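Local coordinates for malonyl CoA-acyl carrier protein transacylase (Synechocystis sp. PCC 6803 substr. Kazusa, PDB 4RR5), which catalyses transfer of the malonyl group from malonyl-CoA to the holo acyl carrier protein, a step that supplies fatty acid biosynthesis, at residues V19-T24 / A71-D76; V43-G48 / Q60-V65; S160-G165 / S189-Q194. One frame throughout, in Å; residues are numbered along the deposited sequence.

In the fold
From the N terminus, the chain leaves strand 3-7 of the parallel sheet and reaches residues 19-24, just before helix 25-38. Interaction 1 closes a largely helical loop by bringing residues 71-76, the end of helix 56-76, back against them. Nested inside that loop, interaction 2 sets helix 42-46 against an earlier part of helix 56-76, which therefore serves both contacts. The two also touch directly, through Val-19 with Gln-47 and Leu-22 with Val-43. Interaction 3 follows in series and crosses neither. It joins the end of strand 156-161, an inner strand of the smaller, ferredoxin-like subdomain, to the segment after His-188, its centre about 37 Å from that of interaction 1.

Interaction 1. Residues V19-T24 / A71-D76; sequences VDLLST and ADLLRD
Thr-24 and Leu-73 reach toward each other tip to tip, and Leu-21 adds a second apolar touch to the same leucine. The motif is a helix N-cap: Thr-24 stands immediately before helix 25-38, in the helical part of the larger acyltransferase subdomain, while Leu-73 projects from near the end of helix 56-76. Followed outward, the threonine meets the leucine with each of its three side-chain atoms. Its CB lies 3.8 Å from Leu-73 CD2, and its methyl CG2 is 3.9 Å from that same carbon. The hydroxyl OG1 comes within 3.7 Å of Leu-73 CD2. A chi1 of 71° tucks OG1 back over its own backbone, where it donates to Leu-21 O at 2.8 Å and takes the N-H of Ala-27 as the cap of the helix. The hydroxyl thus touches the leucine methyl while its hydrogen bonds go to its own turn and the helix start. A valine here would probably leave the N-H of Ala-27 without its cap and Leu-21 O with one donor fewer.

On Leu-73, CD2 faces the threonine, while CD1 lies against Leu-21 CD2 at 4.0 Å and at the margin of Thr-24 OG1. Leu-290 of the C-terminal helix 287-291 also packs on Leu-73, and Ile-66, Ile-69 and Leu-70 line Leu-21. The carbonyl oxygen of Leu-21 accepts twice from Thr-24, from OG1 nearly along the C=O axis (161°) and from the backbone N at 3.0 Å.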
loop_
_atom_site.group_PDB
_atom_site.type_symbol
_atom_site.label_atom_id
_atom_site.label_comp_id
_atom_site.label_asym_id
_atom_site.label_seq_id
_atom_site.Cartn_x
_atom_site.Cartn_y
_atom_site.Cartn_z
ATOM N N VAL A 19 -7.464 16.551 4.657
ATOM C CA VAL A 19 -8.165 17.822 4.504
ATOM C C VAL A 19 -7.490 18.941 5.281
ATOM O O VAL A 19 -7.427 20.071 4.803
ATOM C CB VAL A 19 -9.610 17.719 4.917
ATOM C CG1 VAL A 19 -10.273 19.051 4.756
ATOM C CG2 VAL A 19 -10.305 16.699 4.050
ATOM N N ASP A 20 -6.925 18.626 6.439
ATOM C CA ASP A 20 -6.203 19.647 7.205
ATOM C C ASP A 20 -4.900 20.068 6.535
ATOM O O ASP A 20 -4.313 21.077 6.916
ATOM C CB ASP A 20 -5.886 19.160 8.607
ATOM C CG ASP A 20 -4.988 17.953 8.598
ATOM O OD1 ASP A 20 -5.217 17.070 7.752
ATOM O OD2 ASP A 20 -4.046 17.886 9.412
ATOM N N LEU A 21 -4.443 19.297 5.550
ATOM C CA LEU A 21 -3.167 19.587 4.887
ATOM C C LEU A 21 -3.270 20.798 3.981
ATOM O O LEU A 21 -2.263 21.403 3.619
ATOM C CB LEU A 21 -2.705 18.388 4.073
ATOM C CG LEU A 21 -2.525 17.098 4.869
ATOM C CD1 LEU A 21 -2.148 15.980 3.922
ATOM C CD2 LEU A 21 -1.474 17.288 5.981
ATOM N N LEU A 22 -4.511 21.144 3.656
ATOM C CA LEU A 22 -4.875 22.128 2.640
ATOM C C LEU A 22 -4.384 23.567 2.904
ATOM O O LEU A 22 -4.326 24.397 2.003
ATOM C CB LEU A 22 -6.397 22.106 2.501
ATOM C CG LEU A 22 -7.046 22.842 1.335
ATOM C CD1 LEU A 22 -6.281 22.612 0.026
ATOM C CD2 LEU A 22 -8.506 22.364 1.223
ATOM N N SER A 23 -4.028 23.867 4.140
ATOM C CA SER A 23 -3.511 25.184 4.444
ATOM C C SER A 23 -2.031 25.327 4.036
ATOM O O SER A 23 -1.504 26.436 3.997
ATOM C CB SER A 23 -3.705 25.481 5.933
ATOM O OG SER A 23 -3.118 24.466 6.735
ATOM N N THR A 24 -1.360 24.218 3.726
ATOM C CA THR A 24 0.007 24.292 3.198
ATOM C C THR A 24 -0.016 24.570 1.678
ATOM O O THR A 24 -0.890 24.082 0.947
ATOM C CB THR A 24 0.829 22.981 3.484
ATOM O OG1 THR A 24 0.342 21.894 2.678
ATOM C CG2 THR A 24 0.752 22.579 4.959
ATOM N N ALA A 71 4.817 13.298 2.106
ATOM C CA ALA A 71 6.240 13.125 1.844
ATOM C C ALA A 71 6.932 14.461 1.564
ATOM O O ALA A 71 8.039 14.722 2.049
ATOM C CB ALA A 71 6.446 12.179 0.680
ATOM N N ASP A 72 6.289 15.303 0.767
ATOM C CA ASP A 72 6.882 16.586 0.435
ATOM C C ASP A 72 6.845 17.533 1.628
ATOM O O ASP A 72 7.743 18.350 1.799
ATOM C CB ASP A 72 6.177 17.203 -0.756
ATOM C CG ASP A 72 6.432 16.437 -2.018
ATOM O OD1 ASP A 72 7.378 15.629 -2.033
ATOM O OD2 ASP A 72 5.703 16.637 -2.999
ATOM N N LEU A 73 5.811 17.423 2.455
ATOM C CA LEU A 73 5.731 18.238 3.662
ATOM C C LEU A 73 6.865 17.885 4.630
ATOM O O LEU A 73 7.495 18.773 5.201
ATOM C CB LEU A 73 4.372 18.072 4.334
ATOM C CG LEU A 73 3.251 18.780 3.574
ATOM C CD1 LEU A 73 1.911 18.464 4.205
ATOM C CD2 LEU A 73 3.513 20.277 3.530
ATOM N N LEU A 74 7.117 16.586 4.785
ATOM C CA LEU A 74 8.250 16.087 5.559
ATOM C C LEU A 74 9.584 16.616 5.028
ATOM O O LEU A 74 10.421 17.102 5.793
ATOM C CB LEU A 74 8.248 14.559 5.555
ATOM C CG LEU A 74 7.237 13.990 6.536
ATOM C CD1 LEU A 74 6.916 12.518 6.233
ATOM C CD2 LEU A 74 7.748 14.187 7.969
ATOM N N ARG A 75 9.764 16.537 3.714
ATOM C CA ARG A 75 10.959 17.076 3.079
ATOM C C ARG A 75 11.135 18.556 3.381
ATOM O O ARG A 75 12.211 18.981 3.803
ATOM C CB ARG A 75 10.922 16.842 1.572
ATOM C CG ARG A 75 11.160 15.375 1.210
ATOM C CD ARG A 75 11.575 15.189 -0.237
ATOM N NE ARG A 75 11.850 13.787 -0.519
ATOM C CZ ARG A 75 12.961 13.151 -0.148
ATOM N NH1 ARG A 75 13.915 13.788 0.521
ATOM N NH2 ARG A 75 13.111 11.873 -0.445
ATOM N N ASP A 76 10.074 19.331 3.200
ATOM C CA ASP A 76 10.114 20.758 3.479
ATOM C C ASP A 76 10.551 21.071 4.916
ATOM O O ASP A 76 11.266 22.047 5.149
ATOM C CB ASP A 76 8.750 21.381 3.203
ATOM C CG ASP A 76 8.837 22.870 2.947
ATOM O OD1 ASP A 76 9.429 23.256 1.913
ATOM O OD2 ASP A 76 8.317 23.646 3.780
#

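Interaction 2. Residues V43-G48 / Q60-V65; sequences VEKCQG and QPCLYV
Cys-62 extends its sulfur from helix 56-76 into the angle between Cys-46 and Lys-45, two consecutive residues of segment 43-48. The two SG atoms of Cys-62 and Cys-46 are 3.8 Å apart, nearly twice the length of a disulfide, so the cysteines meet by van der Waals contact and are not covalently linked. Cys-46 SG also lies 4.0 Å from Cys-62 CB, and thus rests against the root of the opposing side chain as well as its sulfur. On both residues SG is anti to the carbonyl carbon (chi1 -76° for Cys-46, -82° for Cys-62), which turns each sulfur toward the other.

Lys-45 completes the group with its aliphatic portion, CG lying 4.1 Å from Cys-62 SG. Beyond CG the chain bends at each of its remaining torsions, and the curl lets one residue serve two roles: its methylene packs on sulfur, while NZ hydrogen-bonds to OD1 of Asn-58 and the charge makes a cation-pi interaction with Trp-40. Both cysteines are buried, and no hydrogen bond crosses between the segments.

This is helix-to-helix packing in the helical part of the larger acyltransferase subdomain, the short helix 42-46 lying against helix 56-76 close to the kink at Pro-61. Helix 25-38 packs beside both, with Tyr-31 touching Val-43 and Val-65; helix 103-119 meets Pro-61 and Val-65 through Leu-107, and helix 90-97 receives Tyr-64.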
loop_
_atom_site.group_PDB
_atom_site.type_symbol
_atom_site.label_atom_id
_atom_site.label_comp_id
_atom_site.label_asym_id
_atom_site.label_seq_id
_atom_site.Cartn_x
_atom_site.Cartn_y
_atom_site.Cartn_z
ATOM N N VAL A 43 -9.686 16.422 -2.406
ATOM C CA VAL A 43 -10.196 17.021 -1.173
ATOM C C VAL A 43 -11.679 16.757 -1.006
ATOM O O VAL A 43 -12.120 16.272 0.042
ATOM C CB VAL A 43 -9.971 18.545 -1.133
ATOM C CG1 VAL A 43 -10.400 19.100 0.202
ATOM C CG2 VAL A 43 -8.528 18.849 -1.355
ATOM N N GLU A 44 -12.442 17.058 -2.051
ATOM C CA GLU A 44 -13.887 16.868 -2.009
ATOM C C GLU A 44 -14.233 15.420 -1.732
ATOM O O GLU A 44 -15.065 15.130 -0.887
ATOM C CB GLU A 44 -14.537 17.330 -3.320
ATOM C CG GLU A 44 -14.500 18.862 -3.572
ATOM C CD GLU A 44 -15.456 19.658 -2.671
ATOM O OE1 GLU A 44 -16.600 19.206 -2.456
ATOM O OE2 GLU A 44 -15.062 20.740 -2.179
ATOM N N LYS A 45 -13.565 14.507 -2.430
ATOM C CA LYS A 45 -13.861 13.082 -2.321
ATOM C C LYS A 45 -13.511 12.510 -0.941
ATOM O O LYS A 45 -14.168 11.597 -0.460
ATOM C CB LYS A 45 -13.124 12.324 -3.432
ATOM C CG LYS A 45 -13.440 10.826 -3.538
ATOM C CD LYS A 45 -14.917 10.534 -3.792
ATOM C CE LYS A 45 -15.443 11.273 -5.024
ATOM N NZ LYS A 45 -14.733 10.902 -6.292
ATOM N N CYS A 46 -12.486 13.053 -0.296
ATOM C CA CYS A 46 -12.100 12.582 1.031
ATOM C C CYS A 46 -13.090 13.025 2.113
ATOM O O CYS A 46 -13.043 12.551 3.251
ATOM C CB CYS A 46 -10.695 13.077 1.389
ATOM S SG CYS A 46 -9.344 12.199 0.562
ATOM N N GLN A 47 -13.971 13.952 1.763
ATOM C CA GLN A 47 -14.927 14.465 2.723
ATOM C C GLN A 47 -16.313 13.932 2.441
ATOM O O GLN A 47 -17.302 14.412 3.000
ATOM C CB GLN A 47 -14.950 15.976 2.690
ATOM C CG GLN A 47 -13.720 16.601 3.244
ATOM C CD GLN A 47 -13.842 18.092 3.246
ATOM O OE1 GLN A 47 -13.624 18.744 2.226
ATOM N NE2 GLN A 47 -14.237 18.646 4.378
ATOM N N GLY A 48 -16.374 12.946 1.558
ATOM C CA GLY A 48 -17.633 12.365 1.153
ATOM C C GLY A 48 -18.059 11.183 2.000
ATOM O O GLY A 48 -17.546 10.943 3.084
ATOM N N GLN A 60 -7.506 4.663 -3.980
ATOM C CA GLN A 60 -6.110 4.559 -4.351
ATOM C C GLN A 60 -5.549 5.926 -4.760
ATOM O O GLN A 60 -4.564 6.375 -4.173
ATOM C CB GLN A 60 -5.902 3.499 -5.443
ATOM C CG GLN A 60 -6.224 2.094 -4.972
ATOM C CD GLN A 60 -5.642 1.036 -5.890
ATOM O OE1 GLN A 60 -4.574 1.224 -6.475
ATOM N NE2 GLN A 60 -6.346 -0.075 -6.033
ATOM N N PRO A 61 -6.172 6.614 -5.732
ATOM C CA PRO A 61 -5.546 7.913 -6.020
ATOM C C PRO A 61 -5.644 8.905 -4.845
ATOM O O PRO A 61 -4.751 9.746 -4.688
ATOM C CB PRO A 61 -6.320 8.418 -7.246
ATOM C CG PRO A 61 -7.572 7.624 -7.285
ATOM C CD PRO A 61 -7.274 6.305 -6.661
ATOM N N CYS A 62 -6.693 8.805 -4.031
ATOM C CA CYS A 62 -6.762 9.642 -2.836
ATOM C C CYS A 62 -5.584 9.389 -1.878
ATOM O O CYS A 62 -4.930 10.341 -1.428
ATOM C CB CYS A 62 -8.085 9.435 -2.102
ATOM S SG CYS A 62 -9.449 10.387 -2.793
ATOM N N LEU A 63 -5.310 8.119 -1.568
ATOM C CA LEU A 63 -4.206 7.786 -0.670
ATOM C C LEU A 63 -2.861 8.188 -1.271
ATOM O O LEU A 63 -1.983 8.673 -0.564
ATOM C CB LEU A 63 -4.199 6.294 -0.349
ATOM C CG LEU A 63 -5.231 5.810 0.659
ATOM C CD1 LEU A 63 -5.158 4.297 0.798
ATOM C CD2 LEU A 63 -5.020 6.485 2.008
ATOM N N TYR A 64 -2.704 7.992 -2.578
ATOM C CA TYR A 64 -1.456 8.346 -3.229
ATOM C C TYR A 64 -1.202 9.850 -3.176
ATOM O O TYR A 64 -0.096 10.285 -2.884
ATOM C CB TYR A 64 -1.436 7.863 -4.683
ATOM C CG TYR A 64 -0.270 8.415 -5.501
ATOM C CD1 TYR A 64 -0.373 9.632 -6.176
ATOM C CD2 TYR A 64 0.931 7.713 -5.603
ATOM C CE1 TYR A 64 0.674 10.135 -6.925
ATOM C CE2 TYR A 64 1.988 8.207 -6.353
ATOM C CZ TYR A 64 1.848 9.423 -7.011
ATOM O OH TYR A 64 2.886 9.916 -7.761
ATOM N N VAL A 65 -2.214 10.644 -3.491
ATOM C CA VAL A 65 -2.040 12.087 -3.546
ATOM C C VAL A 65 -1.700 12.631 -2.155
ATOM O O VAL A 65 -0.815 13.479 -1.994
ATOM C CB VAL A 65 -3.315 12.780 -4.105
ATOM C CG1 VAL A 65 -3.275 14.293 -3.853
ATOM C CG2 VAL A 65 -3.487 12.474 -5.588
#

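Interaction 3. Residues S160-G165 / S189-Q194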
loop_
_atom_site.group_PDB
_atom_site.type_symbol
_atom_site.label_atom_id
_atom_site.label_comp_id
_atom_site.label_asym_id
_atom_site.label_seq_id
_atom_site.Cartn_x
_atom_site.Cartn_y
_atom_site.Cartn_z
ATOM N N SER A 160 -6.773 -14.561 -0.561
ATOM C CA SER A 160 -7.443 -14.000 -1.727
ATOM C C SER A 160 -7.927 -15.111 -2.646
ATOM O O SER A 160 -7.282 -16.150 -2.759
ATOM C CB SER A 160 -6.497 -13.061 -2.491
ATOM O OG SER A 160 -7.132 -12.438 -3.599
ATOM N N GLY A 161 -9.062 -14.898 -3.305
ATOM C CA GLY A 161 -9.539 -15.879 -4.259
ATOM C C GLY A 161 -11.036 -15.886 -4.474
ATOM O O GLY A 161 -11.712 -14.863 -4.299
ATOM N N THR A 162 -11.550 -17.048 -4.870
ATOM C CA THR A 162 -12.976 -17.203 -5.143
ATOM C C THR A 162 -13.768 -16.990 -3.859
ATOM O O THR A 162 -13.254 -17.234 -2.762
ATOM C CB THR A 162 -13.297 -18.597 -5.745
ATOM O OG1 THR A 162 -13.004 -19.625 -4.787
ATOM C CG2 THR A 162 -12.478 -18.829 -7.006
ATOM N N VAL A 163 -15.005 -16.513 -3.996
ATOM C CA VAL A 163 -15.873 -16.306 -2.833
ATOM C C VAL A 163 -16.057 -17.601 -2.051
ATOM O O VAL A 163 -15.812 -17.649 -0.836
ATOM C CB VAL A 163 -17.261 -15.770 -3.230
ATOM C CG1 VAL A 163 -18.181 -15.731 -2.006
ATOM C CG2 VAL A 163 -17.143 -14.382 -3.869
ATOM N N ALA A 164 -16.472 -18.645 -2.767
ATOM C CA ALA A 164 -16.651 -19.974 -2.190
ATOM C C ALA A 164 -15.401 -20.446 -1.440
ATOM O O ALA A 164 -15.488 -20.843 -0.275
ATOM C CB ALA A 164 -17.026 -20.967 -3.277
ATOM N N GLY A 165 -14.244 -20.380 -2.101
ATOM C CA GLY A 165 -12.987 -20.834 -1.521
ATOM C C GLY A 165 -12.517 -20.101 -0.267
ATOM O O GLY A 165 -11.970 -20.719 0.659
ATOM N N SER A 189 -3.347 -11.941 -6.658
ATOM C CA SER A 189 -3.505 -13.356 -6.972
ATOM C C SER A 189 -3.509 -13.488 -8.474
ATOM O O SER A 189 -3.608 -12.484 -9.184
ATOM C CB SER A 189 -4.799 -13.920 -6.385
ATOM O OG SER A 189 -5.893 -13.664 -7.244
ATOM N N SER A 190 -3.420 -14.715 -8.965
ATOM C CA SER A 190 -3.385 -14.939 -10.405
ATOM C C SER A 190 -4.711 -14.582 -11.072
ATOM O O SER A 190 -4.763 -14.451 -12.282
ATOM C CB SER A 190 -3.015 -16.389 -10.718
ATOM O OG SER A 190 -4.023 -17.268 -10.240
ATOM N N PHE A 191 -5.777 -14.387 -10.303
ATOM C CA PHE A 191 -7.018 -13.891 -10.897
ATOM C C PHE A 191 -6.839 -12.512 -11.521
ATOM O O PHE A 191 -7.593 -12.129 -12.411
ATOM C CB PHE A 191 -8.152 -13.861 -9.864
ATOM C CG PHE A 191 -8.706 -15.220 -9.552
ATOM C CD1 PHE A 191 -9.451 -15.907 -10.490
ATOM C CD2 PHE A 191 -8.455 -15.827 -8.336
ATOM C CE1 PHE A 191 -9.948 -17.167 -10.215
ATOM C CE2 PHE A 191 -8.953 -17.087 -8.056
ATOM C CZ PHE A 191 -9.698 -17.756 -8.998
ATOM N N MET A 192 -5.837 -11.768 -11.074
ATOM C CA MET A 192 -5.598 -10.432 -11.625
ATOM C C MET A 192 -4.815 -10.481 -12.933
ATOM O O MET A 192 -4.529 -9.434 -13.512
ATOM C CB MET A 192 -4.842 -9.539 -10.625
ATOM C CG MET A 192 -5.613 -9.138 -9.372
ATOM S SD MET A 192 -7.185 -8.347 -9.729
ATOM C CE MET A 192 -8.281 -9.723 -9.423
ATOM N N ALA A 193 -4.488 -11.689 -13.395
ATOM C CA ALA A 193 -3.628 -11.877 -14.565
ATOM C C ALA A 193 -4.027 -11.014 -15.763
ATOM O O ALA A 193 -3.274 -10.121 -16.145
ATOM C CB ALA A 193 -3.596 -13.353 -14.967
ATOM N N GLN A 194 -5.191 -11.265 -16.358
ATOM C CA GLN A 194 -5.570 -10.532 -17.567
ATOM C C GLN A 194 -5.692 -9.033 -17.299
ATOM O O GLN A 194 -5.176 -8.236 -18.077
ATOM C CB GLN A 194 -6.871 -11.067 -18.162
ATOM C CG GLN A 194 -7.053 -12.555 -17.992
ATOM C CD GLN A 194 -8.161 -13.090 -18.875
ATOM O OE1 GLN A 194 -8.784 -12.331 -19.621
ATOM N NE2 GLN A 194 -8.419 -14.400 -18.794
#
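Packing between Phe-191 and the Gly-161/Thr-162 pair supplies the closest approach of this contact. The methyl CG2 of Thr-162 comes within 3.6 Å of Phe-191 CZ, the two side chains crossing at a slant. Next to it, CE2 of the same ring lies 4.0 Å from Gly-161 CA, so the phenyl spans the backbone of one residue and the side chain of the next. Gly-161 adopts backbone angles (phi 154°, psi -154°) where any side-chain carbon would collide with the carbonyl oxygen of Ser-160, so glycine suits the site. A second van der Waals contact joins two buried serines, Ser-160 OG lying 3.9 Å from Ser-189 CB.

Segment 160-165 leaves strand 156-161 for helix 163-171 in the smaller subdomain, whose strands 124-129, 146-153, 156-161 and 178-180, with helices 133-140 and 163-171, form a ferredoxin-like fold. Segment 189-194 directly follows His-188, probably the catalytic histidine; the side chain of Ser-189 is about 6 Å from that of His-188. The contact therefore sets the end of a sheet strand against the turn that leads from this histidine into helix 193-204.

No hydrogen bond crosses between the segments themselves, though Ser-160 OG reaches the carbonyl of Phe-187, just ahead of the second one. Thr-162 is the N-cap of helix 163-171: a chi1 of 65° turns its OG1 back over the start of the helix to accept from Gly-165 N at 3.1 Å, while CG2 meets the ring. Ser-189 forms an ST turn, its OG accepting from Phe-191 N at 3.1 Å, and the same hydroxyl bonds to the carbonyl of Ala-186.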